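Local structure of sulfhydryl oxidase 1 (Homo sapiens, 3LLK) at residues R198-L203 / F213-W218; M16-S21 / I106-S111; L129-A134 / A187-L192. The protein catalyses the FAD-dependent oxidation of thiols to disulfides, probably passing the electrons on to molecular oxygen. All blocks are in the same frame, centred on the assembly; numbering follows the deposited sequence.

Interaction 1: residues R198-L203 / F213-W218; sequences RVNARL and FPKVQW. With FAD (flavin-adenine dinucleotide), chain D.
Asn200, near the end of helix 185-203, meets the extended chain of Lys215 to Trp218, and both hold the flavin-adenine dinucleotide. From the backbone outward, Asn200 CB packs 3.7 Å from Val216 O and also touches Gln217 NE2, whose amide is bonded to Asn197 O. CG lies anti to the carbonyl carbon (chi1 -73°), and both ends of the amide beyond it are engaged. ND2 donates to FAD N7A over 3.0 Å at 158°, and to Asn197 OD1 as well. OD1 takes a hydrogen bond from a water 2.6 Å away; that water also donates to FAD O2A and accepts from Lys215 NZ. The side chain of Lys215 crosses Asn200 at about a right angle, with CB 3.6 Å from Asn200 O. Its NZ bonds weakly to FAD O4' and O2A, but lies too near FAD P for a plain non-bonded contact, so its exact place is doubtful. Trp218 lays one ring face under the adenine, C4A standing 3.4 Å above the plane and offset toward the rim. The loop 213-218 thus lies along the adenine, with helix 165-179 touching Val199 through Met174 and helix 239-249 meeting Trp218 through Phe245 and His249.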
loop_
_atom_site.group_PDB
_atom_site.type_symbol
_atom_site.label_atom_id
_atom_site.label_comp_id
_atom_site.label_asym_id
_atom_site.label_seq_id
_atom_site.Cartn_x
_atom_site.Cartn_y
_atom_site.Cartn_z
ATOM N N ARG A 198 -14.359 5.533 0.963
ATOM C CA ARG A 198 -14.845 6.666 1.744
ATOM C C ARG A 198 -13.951 7.880 1.443
ATOM O O ARG A 198 -14.407 9.027 1.451
ATOM C CB ARG A 198 -14.816 6.328 3.228
ATOM C CG ARG A 198 -15.739 5.169 3.608
ATOM C CD ARG A 198 -15.761 4.983 5.116
ATOM N NE ARG A 198 -16.340 6.149 5.767
ATOM C CZ ARG A 198 -15.938 6.633 6.937
ATOM N NH1 ARG A 198 -14.943 6.050 7.588
ATOM N NH2 ARG A 198 -16.540 7.694 7.456
ATOM N N VAL A 199 -12.675 7.614 1.175
ATOM C CA VAL A 199 -11.723 8.667 0.835
ATOM C C VAL A 199 -12.032 9.129 -0.584
ATOM O O VAL A 199 -12.002 10.329 -0.883
ATOM C CB VAL A 199 -10.251 8.153 0.901
ATOM C CG1 VAL A 199 -9.294 9.189 0.307
ATOM C CG2 VAL A 199 -9.871 7.881 2.353
ATOM N N ASN A 200 -12.339 8.170 -1.455
ATOM C CA ASN A 200 -12.658 8.482 -2.839
ATOM C C ASN A 200 -13.837 9.446 -2.916
ATOM O O ASN A 200 -13.837 10.382 -3.721
ATOM C CB ASN A 200 -12.989 7.204 -3.630
ATOM C CG ASN A 200 -11.761 6.358 -3.924
ATOM O OD1 ASN A 200 -10.627 6.820 -3.789
ATOM N ND2 ASN A 200 -11.982 5.111 -4.340
ATOM N N ALA A 201 -14.838 9.214 -2.072
ATOM C CA ALA A 201 -16.030 10.050 -2.051
ATOM C C ALA A 201 -15.725 11.506 -1.693
ATOM O O ALA A 201 -16.245 12.419 -2.331
ATOM C CB ALA A 201 -17.060 9.472 -1.078
ATOM N N ARG A 202 -14.890 11.722 -0.681
ATOM C CA ARG A 202 -14.543 13.083 -0.274
ATOM C C ARG A 202 -13.684 13.811 -1.296
ATOM O O ARG A 202 -13.741 15.040 -1.386
ATOM C CB ARG A 202 -13.793 13.102 1.067
ATOM C CG ARG A 202 -14.674 13.128 2.305
ATOM C CD ARG A 202 -15.143 11.749 2.653
ATOM N NE ARG A 202 -15.973 11.730 3.851
ATOM C CZ ARG A 202 -16.614 10.649 4.276
ATOM N NH1 ARG A 202 -16.506 9.516 3.592
ATOM N NH2 ARG A 202 -17.372 10.706 5.364
ATOM N N LEU A 203 -12.890 13.056 -2.055
ATOM C CA LEU A 203 -11.997 13.634 -3.058
ATOM C C LEU A 203 -12.615 13.787 -4.446
ATOM O O LEU A 203 -12.087 14.512 -5.290
ATOM C CB LEU A 203 -10.721 12.791 -3.173
ATOM C CG LEU A 203 -9.791 12.793 -1.957
ATOM C CD1 LEU A 203 -8.506 12.050 -2.277
ATOM C CD2 LEU A 203 -9.472 14.231 -1.573
ATOM N N PHE A 213 -8.227 11.028 -14.290
ATOM C CA PHE A 213 -8.555 9.875 -13.455
ATOM C C PHE A 213 -9.544 10.276 -12.360
ATOM O O PHE A 213 -9.191 10.353 -11.183
ATOM C CB PHE A 213 -7.272 9.317 -12.841
ATOM C CG PHE A 213 -6.311 8.776 -13.859
ATOM C CD1 PHE A 213 -6.444 7.471 -14.338
ATOM C CD2 PHE A 213 -5.306 9.583 -14.382
ATOM C CE1 PHE A 213 -5.594 6.978 -15.323
ATOM C CE2 PHE A 213 -4.446 9.098 -15.372
ATOM C CZ PHE A 213 -4.595 7.789 -15.842
ATOM N N PRO A 214 -10.804 10.539 -12.744
ATOM C CA PRO A 214 -11.868 10.940 -11.816
ATOM C C PRO A 214 -12.108 9.902 -10.728
ATOM O O PRO A 214 -12.054 8.703 -10.988
ATOM C CB PRO A 214 -13.089 11.083 -12.724
ATOM C CG PRO A 214 -12.500 11.368 -14.067
ATOM C CD PRO A 214 -11.321 10.449 -14.121
ATOM N N LYS A 215 -12.384 10.369 -9.516
ATOM C CA LYS A 215 -12.651 9.475 -8.397
ATOM C C LYS A 215 -14.019 8.814 -8.565
ATOM O O LYS A 215 -14.978 9.455 -8.992
ATOM C CB LYS A 215 -12.636 10.255 -7.080
ATOM C CG LYS A 215 -11.305 10.892 -6.731
ATOM C CD LYS A 215 -10.226 9.840 -6.550
ATOM C CE LYS A 215 -8.932 10.459 -6.070
ATOM N NZ LYS A 215 -7.871 9.430 -5.897
ATOM N N VAL A 216 -14.101 7.527 -8.249
ATOM C CA VAL A 216 -15.366 6.802 -8.328
ATOM C C VAL A 216 -15.390 5.759 -7.219
ATOM O O VAL A 216 -14.359 5.475 -6.602
ATOM C CB VAL A 216 -15.536 6.058 -9.670
ATOM C CG1 VAL A 216 -15.273 7.001 -10.834
ATOM C CG2 VAL A 216 -14.612 4.853 -9.716
ATOM N N GLN A 217 -16.568 5.206 -6.955
ATOM C CA GLN A 217 -16.704 4.156 -5.958
ATOM C C GLN A 217 -16.204 2.923 -6.702
ATOM O O GLN A 217 -16.859 2.407 -7.616
ATOM C CB GLN A 217 -18.163 4.031 -5.527
ATOM C CG GLN A 217 -18.603 5.239 -4.703
ATOM C CD GLN A 217 -17.770 5.409 -3.438
ATOM O OE1 GLN A 217 -18.002 4.737 -2.431
ATOM N NE2 GLN A 217 -16.780 6.299 -3.492
ATOM N N TRP A 218 -15.016 2.484 -6.301
ATOM C CA TRP A 218 -14.292 1.380 -6.920
ATOM C C TRP A 218 -14.595 -0.003 -6.329
ATOM O O TRP A 218 -14.728 -0.154 -5.121
ATOM C CB TRP A 218 -12.800 1.696 -6.790
ATOM C CG TRP A 218 -11.891 0.951 -7.690
ATOM C CD1 TRP A 218 -11.409 1.371 -8.892
ATOM C CD2 TRP A 218 -11.297 -0.322 -7.437
ATOM N NE1 TRP A 218 -10.537 0.441 -9.402
ATOM C CE2 TRP A 218 -10.450 -0.611 -8.529
ATOM C CE3 TRP A 218 -11.394 -1.250 -6.389
ATOM C CZ2 TRP A 218 -9.698 -1.792 -8.606
ATOM C CZ3 TRP A 218 -10.644 -2.427 -6.465
ATOM C CH2 TRP A 218 -9.808 -2.684 -7.566
HETATM P PA FAD D . -5.866 6.243 -5.711
HETATM O O1A FAD D . -4.464 6.530 -5.299
HETATM O O2A FAD D . -7.046 6.581 -4.871
HETATM O O5B FAD D . -6.023 4.735 -6.111
HETATM C C5B FAD D . -4.967 3.867 -6.530
HETATM C C4B FAD D . -5.685 2.913 -7.449
HETATM O O4B FAD D . -6.150 1.840 -6.586
HETATM C C3B FAD D . -6.719 3.239 -8.549
HETATM O O3B FAD D . -6.189 3.707 -9.788
HETATM C C2B FAD D . -7.469 1.985 -8.568
HETATM O O2B FAD D . -6.979 1.006 -9.431
HETATM C C1B FAD D . -7.406 1.430 -7.137
HETATM N N9A FAD D . -8.452 1.736 -6.212
HETATM C C8A FAD D . -9.355 2.827 -6.101
HETATM N N7A FAD D . -10.218 2.762 -5.142
HETATM C C5A FAD D . -9.904 1.543 -4.556
HETATM C C6A FAD D . -10.522 0.878 -3.479
HETATM N N6A FAD D . -11.595 1.356 -2.835
HETATM N N1A FAD D . -10.055 -0.356 -3.072
HETATM C C2A FAD D . -9.050 -1.017 -3.711
HETATM N N3A FAD D . -8.430 -0.363 -4.786
HETATM C C4A FAD D . -8.906 0.931 -5.165
HETATM N N1 FAD D . -5.382 12.893 -0.479
HETATM C C2 FAD D . -6.013 14.080 -0.174
HETATM O O2 FAD D . -5.955 14.978 -1.030
HETATM N N3 FAD D . -6.629 14.011 1.069
HETATM C C4 FAD D . -6.661 12.923 1.977
HETATM O O4 FAD D . -7.240 13.049 3.106
HETATM C C4X FAD D . -5.996 11.782 1.577
HETATM N N5 FAD D . -5.877 10.663 2.464
HETATM C C5X FAD D . -5.113 9.501 2.174
HETATM C C6 FAD D . -4.979 8.521 3.176
HETATM C C7 FAD D . -4.233 7.349 2.869
HETATM C C7M FAD D . -4.129 6.332 4.006
HETATM C C8 FAD D . -3.635 7.162 1.587
HETATM C C8M FAD D . -2.842 5.984 1.058
HETATM C C9 FAD D . -3.760 8.171 0.632
HETATM C C9A FAD D . -4.442 9.396 0.855
HETATM N N10 FAD D . -4.717 10.583 0.002
HETATM C C10 FAD D . -5.338 11.765 0.308
HETATM C "C1'" FAD D . -4.378 10.430 -1.377
HETATM C "C2'" FAD D . -5.413 9.888 -2.316
HETATM O "O2'" FAD D . -6.188 8.845 -1.673
HETATM C "C3'" FAD D . -4.957 9.353 -3.639
HETATM O "O3'" FAD D . -3.956 8.362 -3.443
HETATM C "C4'" FAD D . -4.545 10.307 -4.747
HETATM O "O4'" FAD D . -5.443 11.455 -4.803
HETATM C "C5'" FAD D . -4.316 9.756 -6.088
HETATM O "O5'" FAD D . -5.578 9.276 -6.558
HETATM P P FAD D . -5.773 8.300 -7.749
HETATM O O1P FAD D . -6.969 8.824 -8.411
HETATM O O2P FAD D . -4.569 8.183 -8.612
HETATM O O3P FAD D . -6.088 6.828 -7.178
HETATM O O HOH W 1 -8.629 8.403 -3.227
#

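Interaction 2: residues M16-S21 / I106-S111; sequences MADLES and IGCQGS
Asp18, in the first turn of helix 16-30, plugs its carboxylate into the type I beta turn from Ile106 to Gln109 and takes hold of three successive backbone N-H groups. This is the tight half of the contact. Ile106 N donates to Asp18 OD1 over 2.8 Å and nearly straight (164°), on the syn side but 32° out of the carboxylate plane. Gly107 N donates to Asp18 OD2 over 2.7 Å, where the oxygen offers its syn lone pair. A third, weak bond runs from Cys108 N back to OD1. The bond from CA to CB of Asp18 points toward the turn, chi1 (-66°) sets CG anti to the carbonyl carbon, and two oxygens gripped in this way leave the acid little freedom to rotate. An alanine here would probably leave the three N-H groups without the carboxylate that accepts them and the turn freer to shift.

The looser half is apolar and partly open to solvent: Ala17 CB rests 3.6 Å from Ile106 CD1, and Tyr15 of strand 14-15 also touches the isoleucine. From the end of the turn the chain departs from the helix, with Gln109 and then Ser111 exposed. The anchored turn carries Cys108, whose disulfide to Cys120 ties this loop to helix 118-134; Cys108 CB sits 3.4 Å from Asp18 OD1.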
loop_
_atom_site.group_PDB
_atom_site.type_symbol
_atom_site.label_atom_id
_atom_site.label_comp_id
_atom_site.label_asym_id
_atom_site.label_seq_id
_atom_site.Cartn_x
_atom_site.Cartn_y
_atom_site.Cartn_z
ATOM N N MET A 16 4.173 -4.092 -11.974
ATOM C CA MET A 16 5.234 -4.323 -11.010
ATOM C C MET A 16 6.032 -3.037 -10.783
ATOM O O MET A 16 6.549 -2.805 -9.688
ATOM C CB MET A 16 6.163 -5.447 -11.488
ATOM C CG MET A 16 7.141 -5.928 -10.412
ATOM S SD MET A 16 6.325 -6.714 -8.962
ATOM C CE MET A 16 6.274 -8.411 -9.487
ATOM N N ALA A 17 6.115 -2.201 -11.819
ATOM C CA ALA A 17 6.851 -0.946 -11.728
ATOM C C ALA A 17 6.270 -0.032 -10.644
ATOM O O ALA A 17 7.019 0.630 -9.925
ATOM C CB ALA A 17 6.842 -0.221 -13.087
ATOM N N ASP A 18 4.944 0.016 -10.533
ATOM C CA ASP A 18 4.321 0.851 -9.513
ATOM C C ASP A 18 4.664 0.306 -8.125
ATOM O O ASP A 18 4.971 1.071 -7.212
ATOM C CB ASP A 18 2.791 0.902 -9.676
ATOM C CG ASP A 18 2.344 1.607 -10.957
ATOM O OD1 ASP A 18 2.708 2.792 -11.173
ATOM O OD2 ASP A 18 1.608 0.968 -11.744
ATOM N N LEU A 19 4.630 -1.015 -7.970
ATOM C CA LEU A 19 4.920 -1.620 -6.676
ATOM C C LEU A 19 6.376 -1.427 -6.243
ATOM O O LEU A 19 6.637 -1.059 -5.097
ATOM C CB LEU A 19 4.558 -3.116 -6.691
ATOM C CG LEU A 19 3.070 -3.440 -6.910
ATOM C CD1 LEU A 19 2.883 -4.940 -7.145
ATOM C CD2 LEU A 19 2.261 -2.986 -5.696
ATOM N N GLU A 20 7.320 -1.679 -7.145
ATOM C CA GLU A 20 8.733 -1.512 -6.810
ATOM C C GLU A 20 9.088 -0.036 -6.577
ATOM O O GLU A 20 9.950 0.276 -5.754
ATOM C CB GLU A 20 9.622 -2.100 -7.911
ATOM C CG GLU A 20 9.358 -3.582 -8.166
ATOM C CD GLU A 20 10.386 -4.234 -9.080
ATOM O OE1 GLU A 20 10.926 -3.549 -9.978
ATOM O OE2 GLU A 20 10.639 -5.441 -8.909
ATOM N N SER A 21 8.430 0.865 -7.299
ATOM C CA SER A 21 8.681 2.291 -7.121
ATOM C C SER A 21 8.185 2.706 -5.743
ATOM O O SER A 21 8.809 3.533 -5.076
ATOM C CB SER A 21 7.973 3.117 -8.202
ATOM O OG SER A 21 8.605 2.966 -9.464
ATOM N N ILE A 106 3.325 3.635 -13.736
ATOM C CA ILE A 106 2.680 3.206 -14.962
ATOM C C ILE A 106 1.183 3.280 -14.718
ATOM O O ILE A 106 0.489 4.088 -15.333
ATOM C CB ILE A 106 3.098 1.778 -15.380
ATOM C CG1 ILE A 106 4.605 1.735 -15.649
ATOM C CG2 ILE A 106 2.352 1.374 -16.647
ATOM C CD1 ILE A 106 5.104 0.398 -16.200
ATOM N N GLY A 107 0.684 2.456 -13.804
ATOM C CA GLY A 107 -0.734 2.479 -13.503
ATOM C C GLY A 107 -1.055 3.615 -12.545
ATOM O O GLY A 107 -2.219 3.911 -12.279
ATOM N N CYS A 108 -0.010 4.254 -12.028
ATOM C CA CYS A 108 -0.169 5.361 -11.090
ATOM C C CYS A 108 0.363 6.686 -11.645
ATOM O O CYS A 108 0.600 7.645 -10.906
ATOM C CB CYS A 108 0.538 5.015 -9.783
ATOM S SG CYS A 108 -0.431 3.943 -8.674
ATOM N N GLN A 109 0.530 6.727 -12.959
ATOM C CA GLN A 109 1.032 7.904 -13.660
ATOM C C GLN A 109 0.012 9.045 -13.671
ATOM O O GLN A 109 -1.069 8.900 -14.217
ATOM C CB GLN A 109 1.375 7.499 -15.099
ATOM C CG GLN A 109 1.813 8.628 -16.009
ATOM C CD GLN A 109 3.131 9.217 -15.593
ATOM O OE1 GLN A 109 3.201 10.003 -14.647
ATOM N NE2 GLN A 109 4.200 8.828 -16.290
ATOM N N GLY A 110 0.349 10.178 -13.064
ATOM C CA GLY A 110 -0.577 11.300 -13.071
ATOM C C GLY A 110 -0.501 12.040 -14.401
ATOM O O GLY A 110 0.540 12.003 -15.056
ATOM N N SER A 111 -1.589 12.695 -14.815
ATOM C CA SER A 111 -1.585 13.446 -16.076
ATOM C C SER A 111 -0.653 14.647 -15.916
ATOM O O SER A 111 -0.268 15.292 -16.888
ATOM C CB SER A 111 -3.001 13.912 -16.446
ATOM O OG SER A 111 -3.543 14.798 -15.477
#

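Interaction 3: residues L129-A134 / A187-L192; sequences LTVQAA and AAVLWL
Thr130 and Val189 meet without any ring between them; the flat group in play is the peptide unit that joins Thr130 to Val131. Val189 CG2 lies over one face of it, 3.4 Å from Thr130 O and 3.8 Å from Val131 N. The same methyl reaches Ala134 CB at 3.9 Å, so it fills the dip between Thr130, Val131 and Ala134 on the opposing helix. Val189 CG2 stands anti to its carbonyl carbon, while CG1, anti to the backbone N (chi1 164°), meets Val131 CG2 at 4.1 Å. On the other flank Thr130 CG2 touches Leu192 CD2 at 3.8 Å.

The two segments run almost antiparallel, 163° between their directions, with axes approaching to 8.7 Å. They belong to helices 118-134 and 185-203 of the Erv-family helical bundle. Helix 239-249 packs on Val189 through Leu243 and Leu246, and Leu151 of helix 150-161 touches Thr130 and Ala188.

The one polar side chain in the contact is accommodated. Thr130 OG1 gives its proton to His127 O, one turn back, and accepts from a water 3.0 Å away; that water also donates to Val189 O, at 2.7 Å. Small branched and methyl side chains thus set the close spacing, and the water lets a buried hydroxyl and a helix carbonyl share the interface without a direct bond.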
loop_
_atom_site.group_PDB
_atom_site.type_symbol
_atom_site.label_atom_id
_atom_site.label_comp_id
_atom_site.label_asym_id
_atom_site.label_seq_id
_atom_site.Cartn_x
_atom_site.Cartn_y
_atom_site.Cartn_z
ATOM N N LEU A 129 -1.046 -6.116 -0.034
ATOM C CA LEU A 129 -0.586 -6.768 1.182
ATOM C C LEU A 129 -1.757 -7.431 1.909
ATOM O O LEU A 129 -1.618 -8.552 2.380
ATOM C CB LEU A 129 0.125 -5.767 2.112
ATOM C CG LEU A 129 1.457 -5.214 1.574
ATOM C CD1 LEU A 129 2.001 -4.145 2.507
ATOM C CD2 LEU A 129 2.459 -6.358 1.431
ATOM N N THR A 130 -2.904 -6.757 1.995
ATOM C CA THR A 130 -4.052 -7.360 2.683
ATOM C C THR A 130 -4.546 -8.609 1.969
ATOM O O THR A 130 -4.899 -9.610 2.614
ATOM C CB THR A 130 -5.247 -6.376 2.844
ATOM O OG1 THR A 130 -5.704 -5.928 1.560
ATOM C CG2 THR A 130 -4.840 -5.189 3.687
ATOM N N VAL A 131 -4.565 -8.564 0.639
ATOM C CA VAL A 131 -5.022 -9.705 -0.123
ATOM C C VAL A 131 -4.056 -10.875 -0.019
ATOM O O VAL A 131 -4.483 -12.013 0.141
ATOM C CB VAL A 131 -5.265 -9.347 -1.602
ATOM C CG1 VAL A 131 -5.569 -10.618 -2.402
ATOM C CG2 VAL A 131 -6.453 -8.377 -1.697
ATOM N N GLN A 132 -2.760 -10.606 -0.108
ATOM C CA GLN A 132 -1.772 -11.667 0.015
ATOM C C GLN A 132 -1.973 -12.386 1.353
ATOM O O GLN A 132 -1.890 -13.610 1.429
ATOM C CB GLN A 132 -0.359 -11.093 -0.025
ATOM C CG GLN A 132 0.097 -10.597 -1.382
ATOM C CD GLN A 132 0.628 -11.715 -2.262
ATOM O OE1 GLN A 132 -0.136 -12.450 -2.877
ATOM N NE2 GLN A 132 1.944 -11.849 -2.314
ATOM N N ALA A 133 -2.244 -11.612 2.402
ATOM C CA ALA A 133 -2.443 -12.166 3.742
ATOM C C ALA A 133 -3.728 -12.973 3.865
ATOM O O ALA A 133 -3.852 -13.813 4.760
ATOM C CB ALA A 133 -2.456 -11.038 4.783
ATOM N N ALA A 134 -4.680 -12.705 2.975
ATOM C CA ALA A 134 -5.962 -13.391 3.000
ATOM C C ALA A 134 -5.955 -14.651 2.144
ATOM O O ALA A 134 -6.849 -15.486 2.254
ATOM C CB ALA A 134 -7.071 -12.450 2.543
ATOM N N ALA A 187 -11.911 -9.798 6.265
ATOM C CA ALA A 187 -12.516 -8.576 6.777
ATOM C C ALA A 187 -11.539 -7.416 6.601
ATOM O O ALA A 187 -11.947 -6.296 6.286
ATOM C CB ALA A 187 -12.869 -8.742 8.259
ATOM N N ALA A 188 -10.252 -7.686 6.822
ATOM C CA ALA A 188 -9.226 -6.655 6.694
ATOM C C ALA A 188 -9.166 -6.177 5.249
ATOM O O ALA A 188 -9.000 -4.983 4.986
ATOM C CB ALA A 188 -7.867 -7.193 7.132
ATOM N N VAL A 189 -9.310 -7.109 4.315
ATOM C CA VAL A 189 -9.295 -6.756 2.899
ATOM C C VAL A 189 -10.454 -5.811 2.588
ATOM O O VAL A 189 -10.273 -4.784 1.930
ATOM C CB VAL A 189 -9.427 -8.006 1.999
ATOM C CG1 VAL A 189 -9.814 -7.595 0.576
ATOM C CG2 VAL A 189 -8.104 -8.770 1.981
ATOM N N LEU A 190 -11.641 -6.168 3.069
ATOM C CA LEU A 190 -12.837 -5.373 2.835
ATOM C C LEU A 190 -12.788 -4.053 3.582
ATOM O O LEU A 190 -13.317 -3.050 3.116
ATOM C CB LEU A 190 -14.083 -6.154 3.257
ATOM C CG LEU A 190 -14.440 -7.375 2.406
ATOM C CD1 LEU A 190 -15.583 -8.140 3.058
ATOM C CD2 LEU A 190 -14.825 -6.928 1.001
ATOM N N TRP A 191 -12.170 -4.057 4.755
ATOM C CA TRP A 191 -12.076 -2.833 5.543
ATOM C C TRP A 191 -11.269 -1.772 4.803
ATOM O O TRP A 191 -11.649 -0.599 4.768
ATOM C CB TRP A 191 -11.406 -3.084 6.900
ATOM C CG TRP A 191 -11.406 -1.835 7.744
ATOM C CD1 TRP A 191 -12.398 -1.419 8.586
ATOM C CD2 TRP A 191 -10.433 -0.779 7.725
ATOM N NE1 TRP A 191 -12.112 -0.174 9.086
ATOM C CE2 TRP A 191 -10.912 0.245 8.577
ATOM C CE3 TRP A 191 -9.208 -0.597 7.070
ATOM C CZ2 TRP A 191 -10.209 1.434 8.791
ATOM C CZ3 TRP A 191 -8.504 0.590 7.283
ATOM C CH2 TRP A 191 -9.012 1.589 8.140
ATOM N N LEU A 192 -10.139 -2.181 4.237
ATOM C CA LEU A 192 -9.275 -1.241 3.522
ATOM C C LEU A 192 -9.967 -0.772 2.250
ATOM O O LEU A 192 -9.881 0.398 1.873
ATOM C CB LEU A 192 -7.944 -1.905 3.161
ATOM C CG LEU A 192 -6.840 -0.956 2.672
ATOM C CD1 LEU A 192 -6.547 0.091 3.727
ATOM C CD2 LEU A 192 -5.587 -1.763 2.346
HETATM O O HOH W 2 -8.048 -4.409 0.532
#

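Overall arrangement
The FAD is the common reference point. Interaction 1 forms part of its pocket, the side chain of Cys108 in interaction 2 comes within about 5 Å of it, and that of Leu192 in interaction 3 within about 7 Å. Interactions 1 and 2 have centres 19 Å apart yet touch, Phe213 CE2 lying 3.6 Å from Gln109 O. Arg116 lies at the same place, hydrogen-bonded to Gln109 O and to the FAD and in a cation-pi contact with Phe213. Interactions 1 and 3 share helix 185-203, centres again 19 Å apart, so one helix is packed in the bundle at 187-192 and grips adenine farther along. Interactions 2 and 3, whose centres are 21 Å apart, lie on opposite sides of the chain's centre.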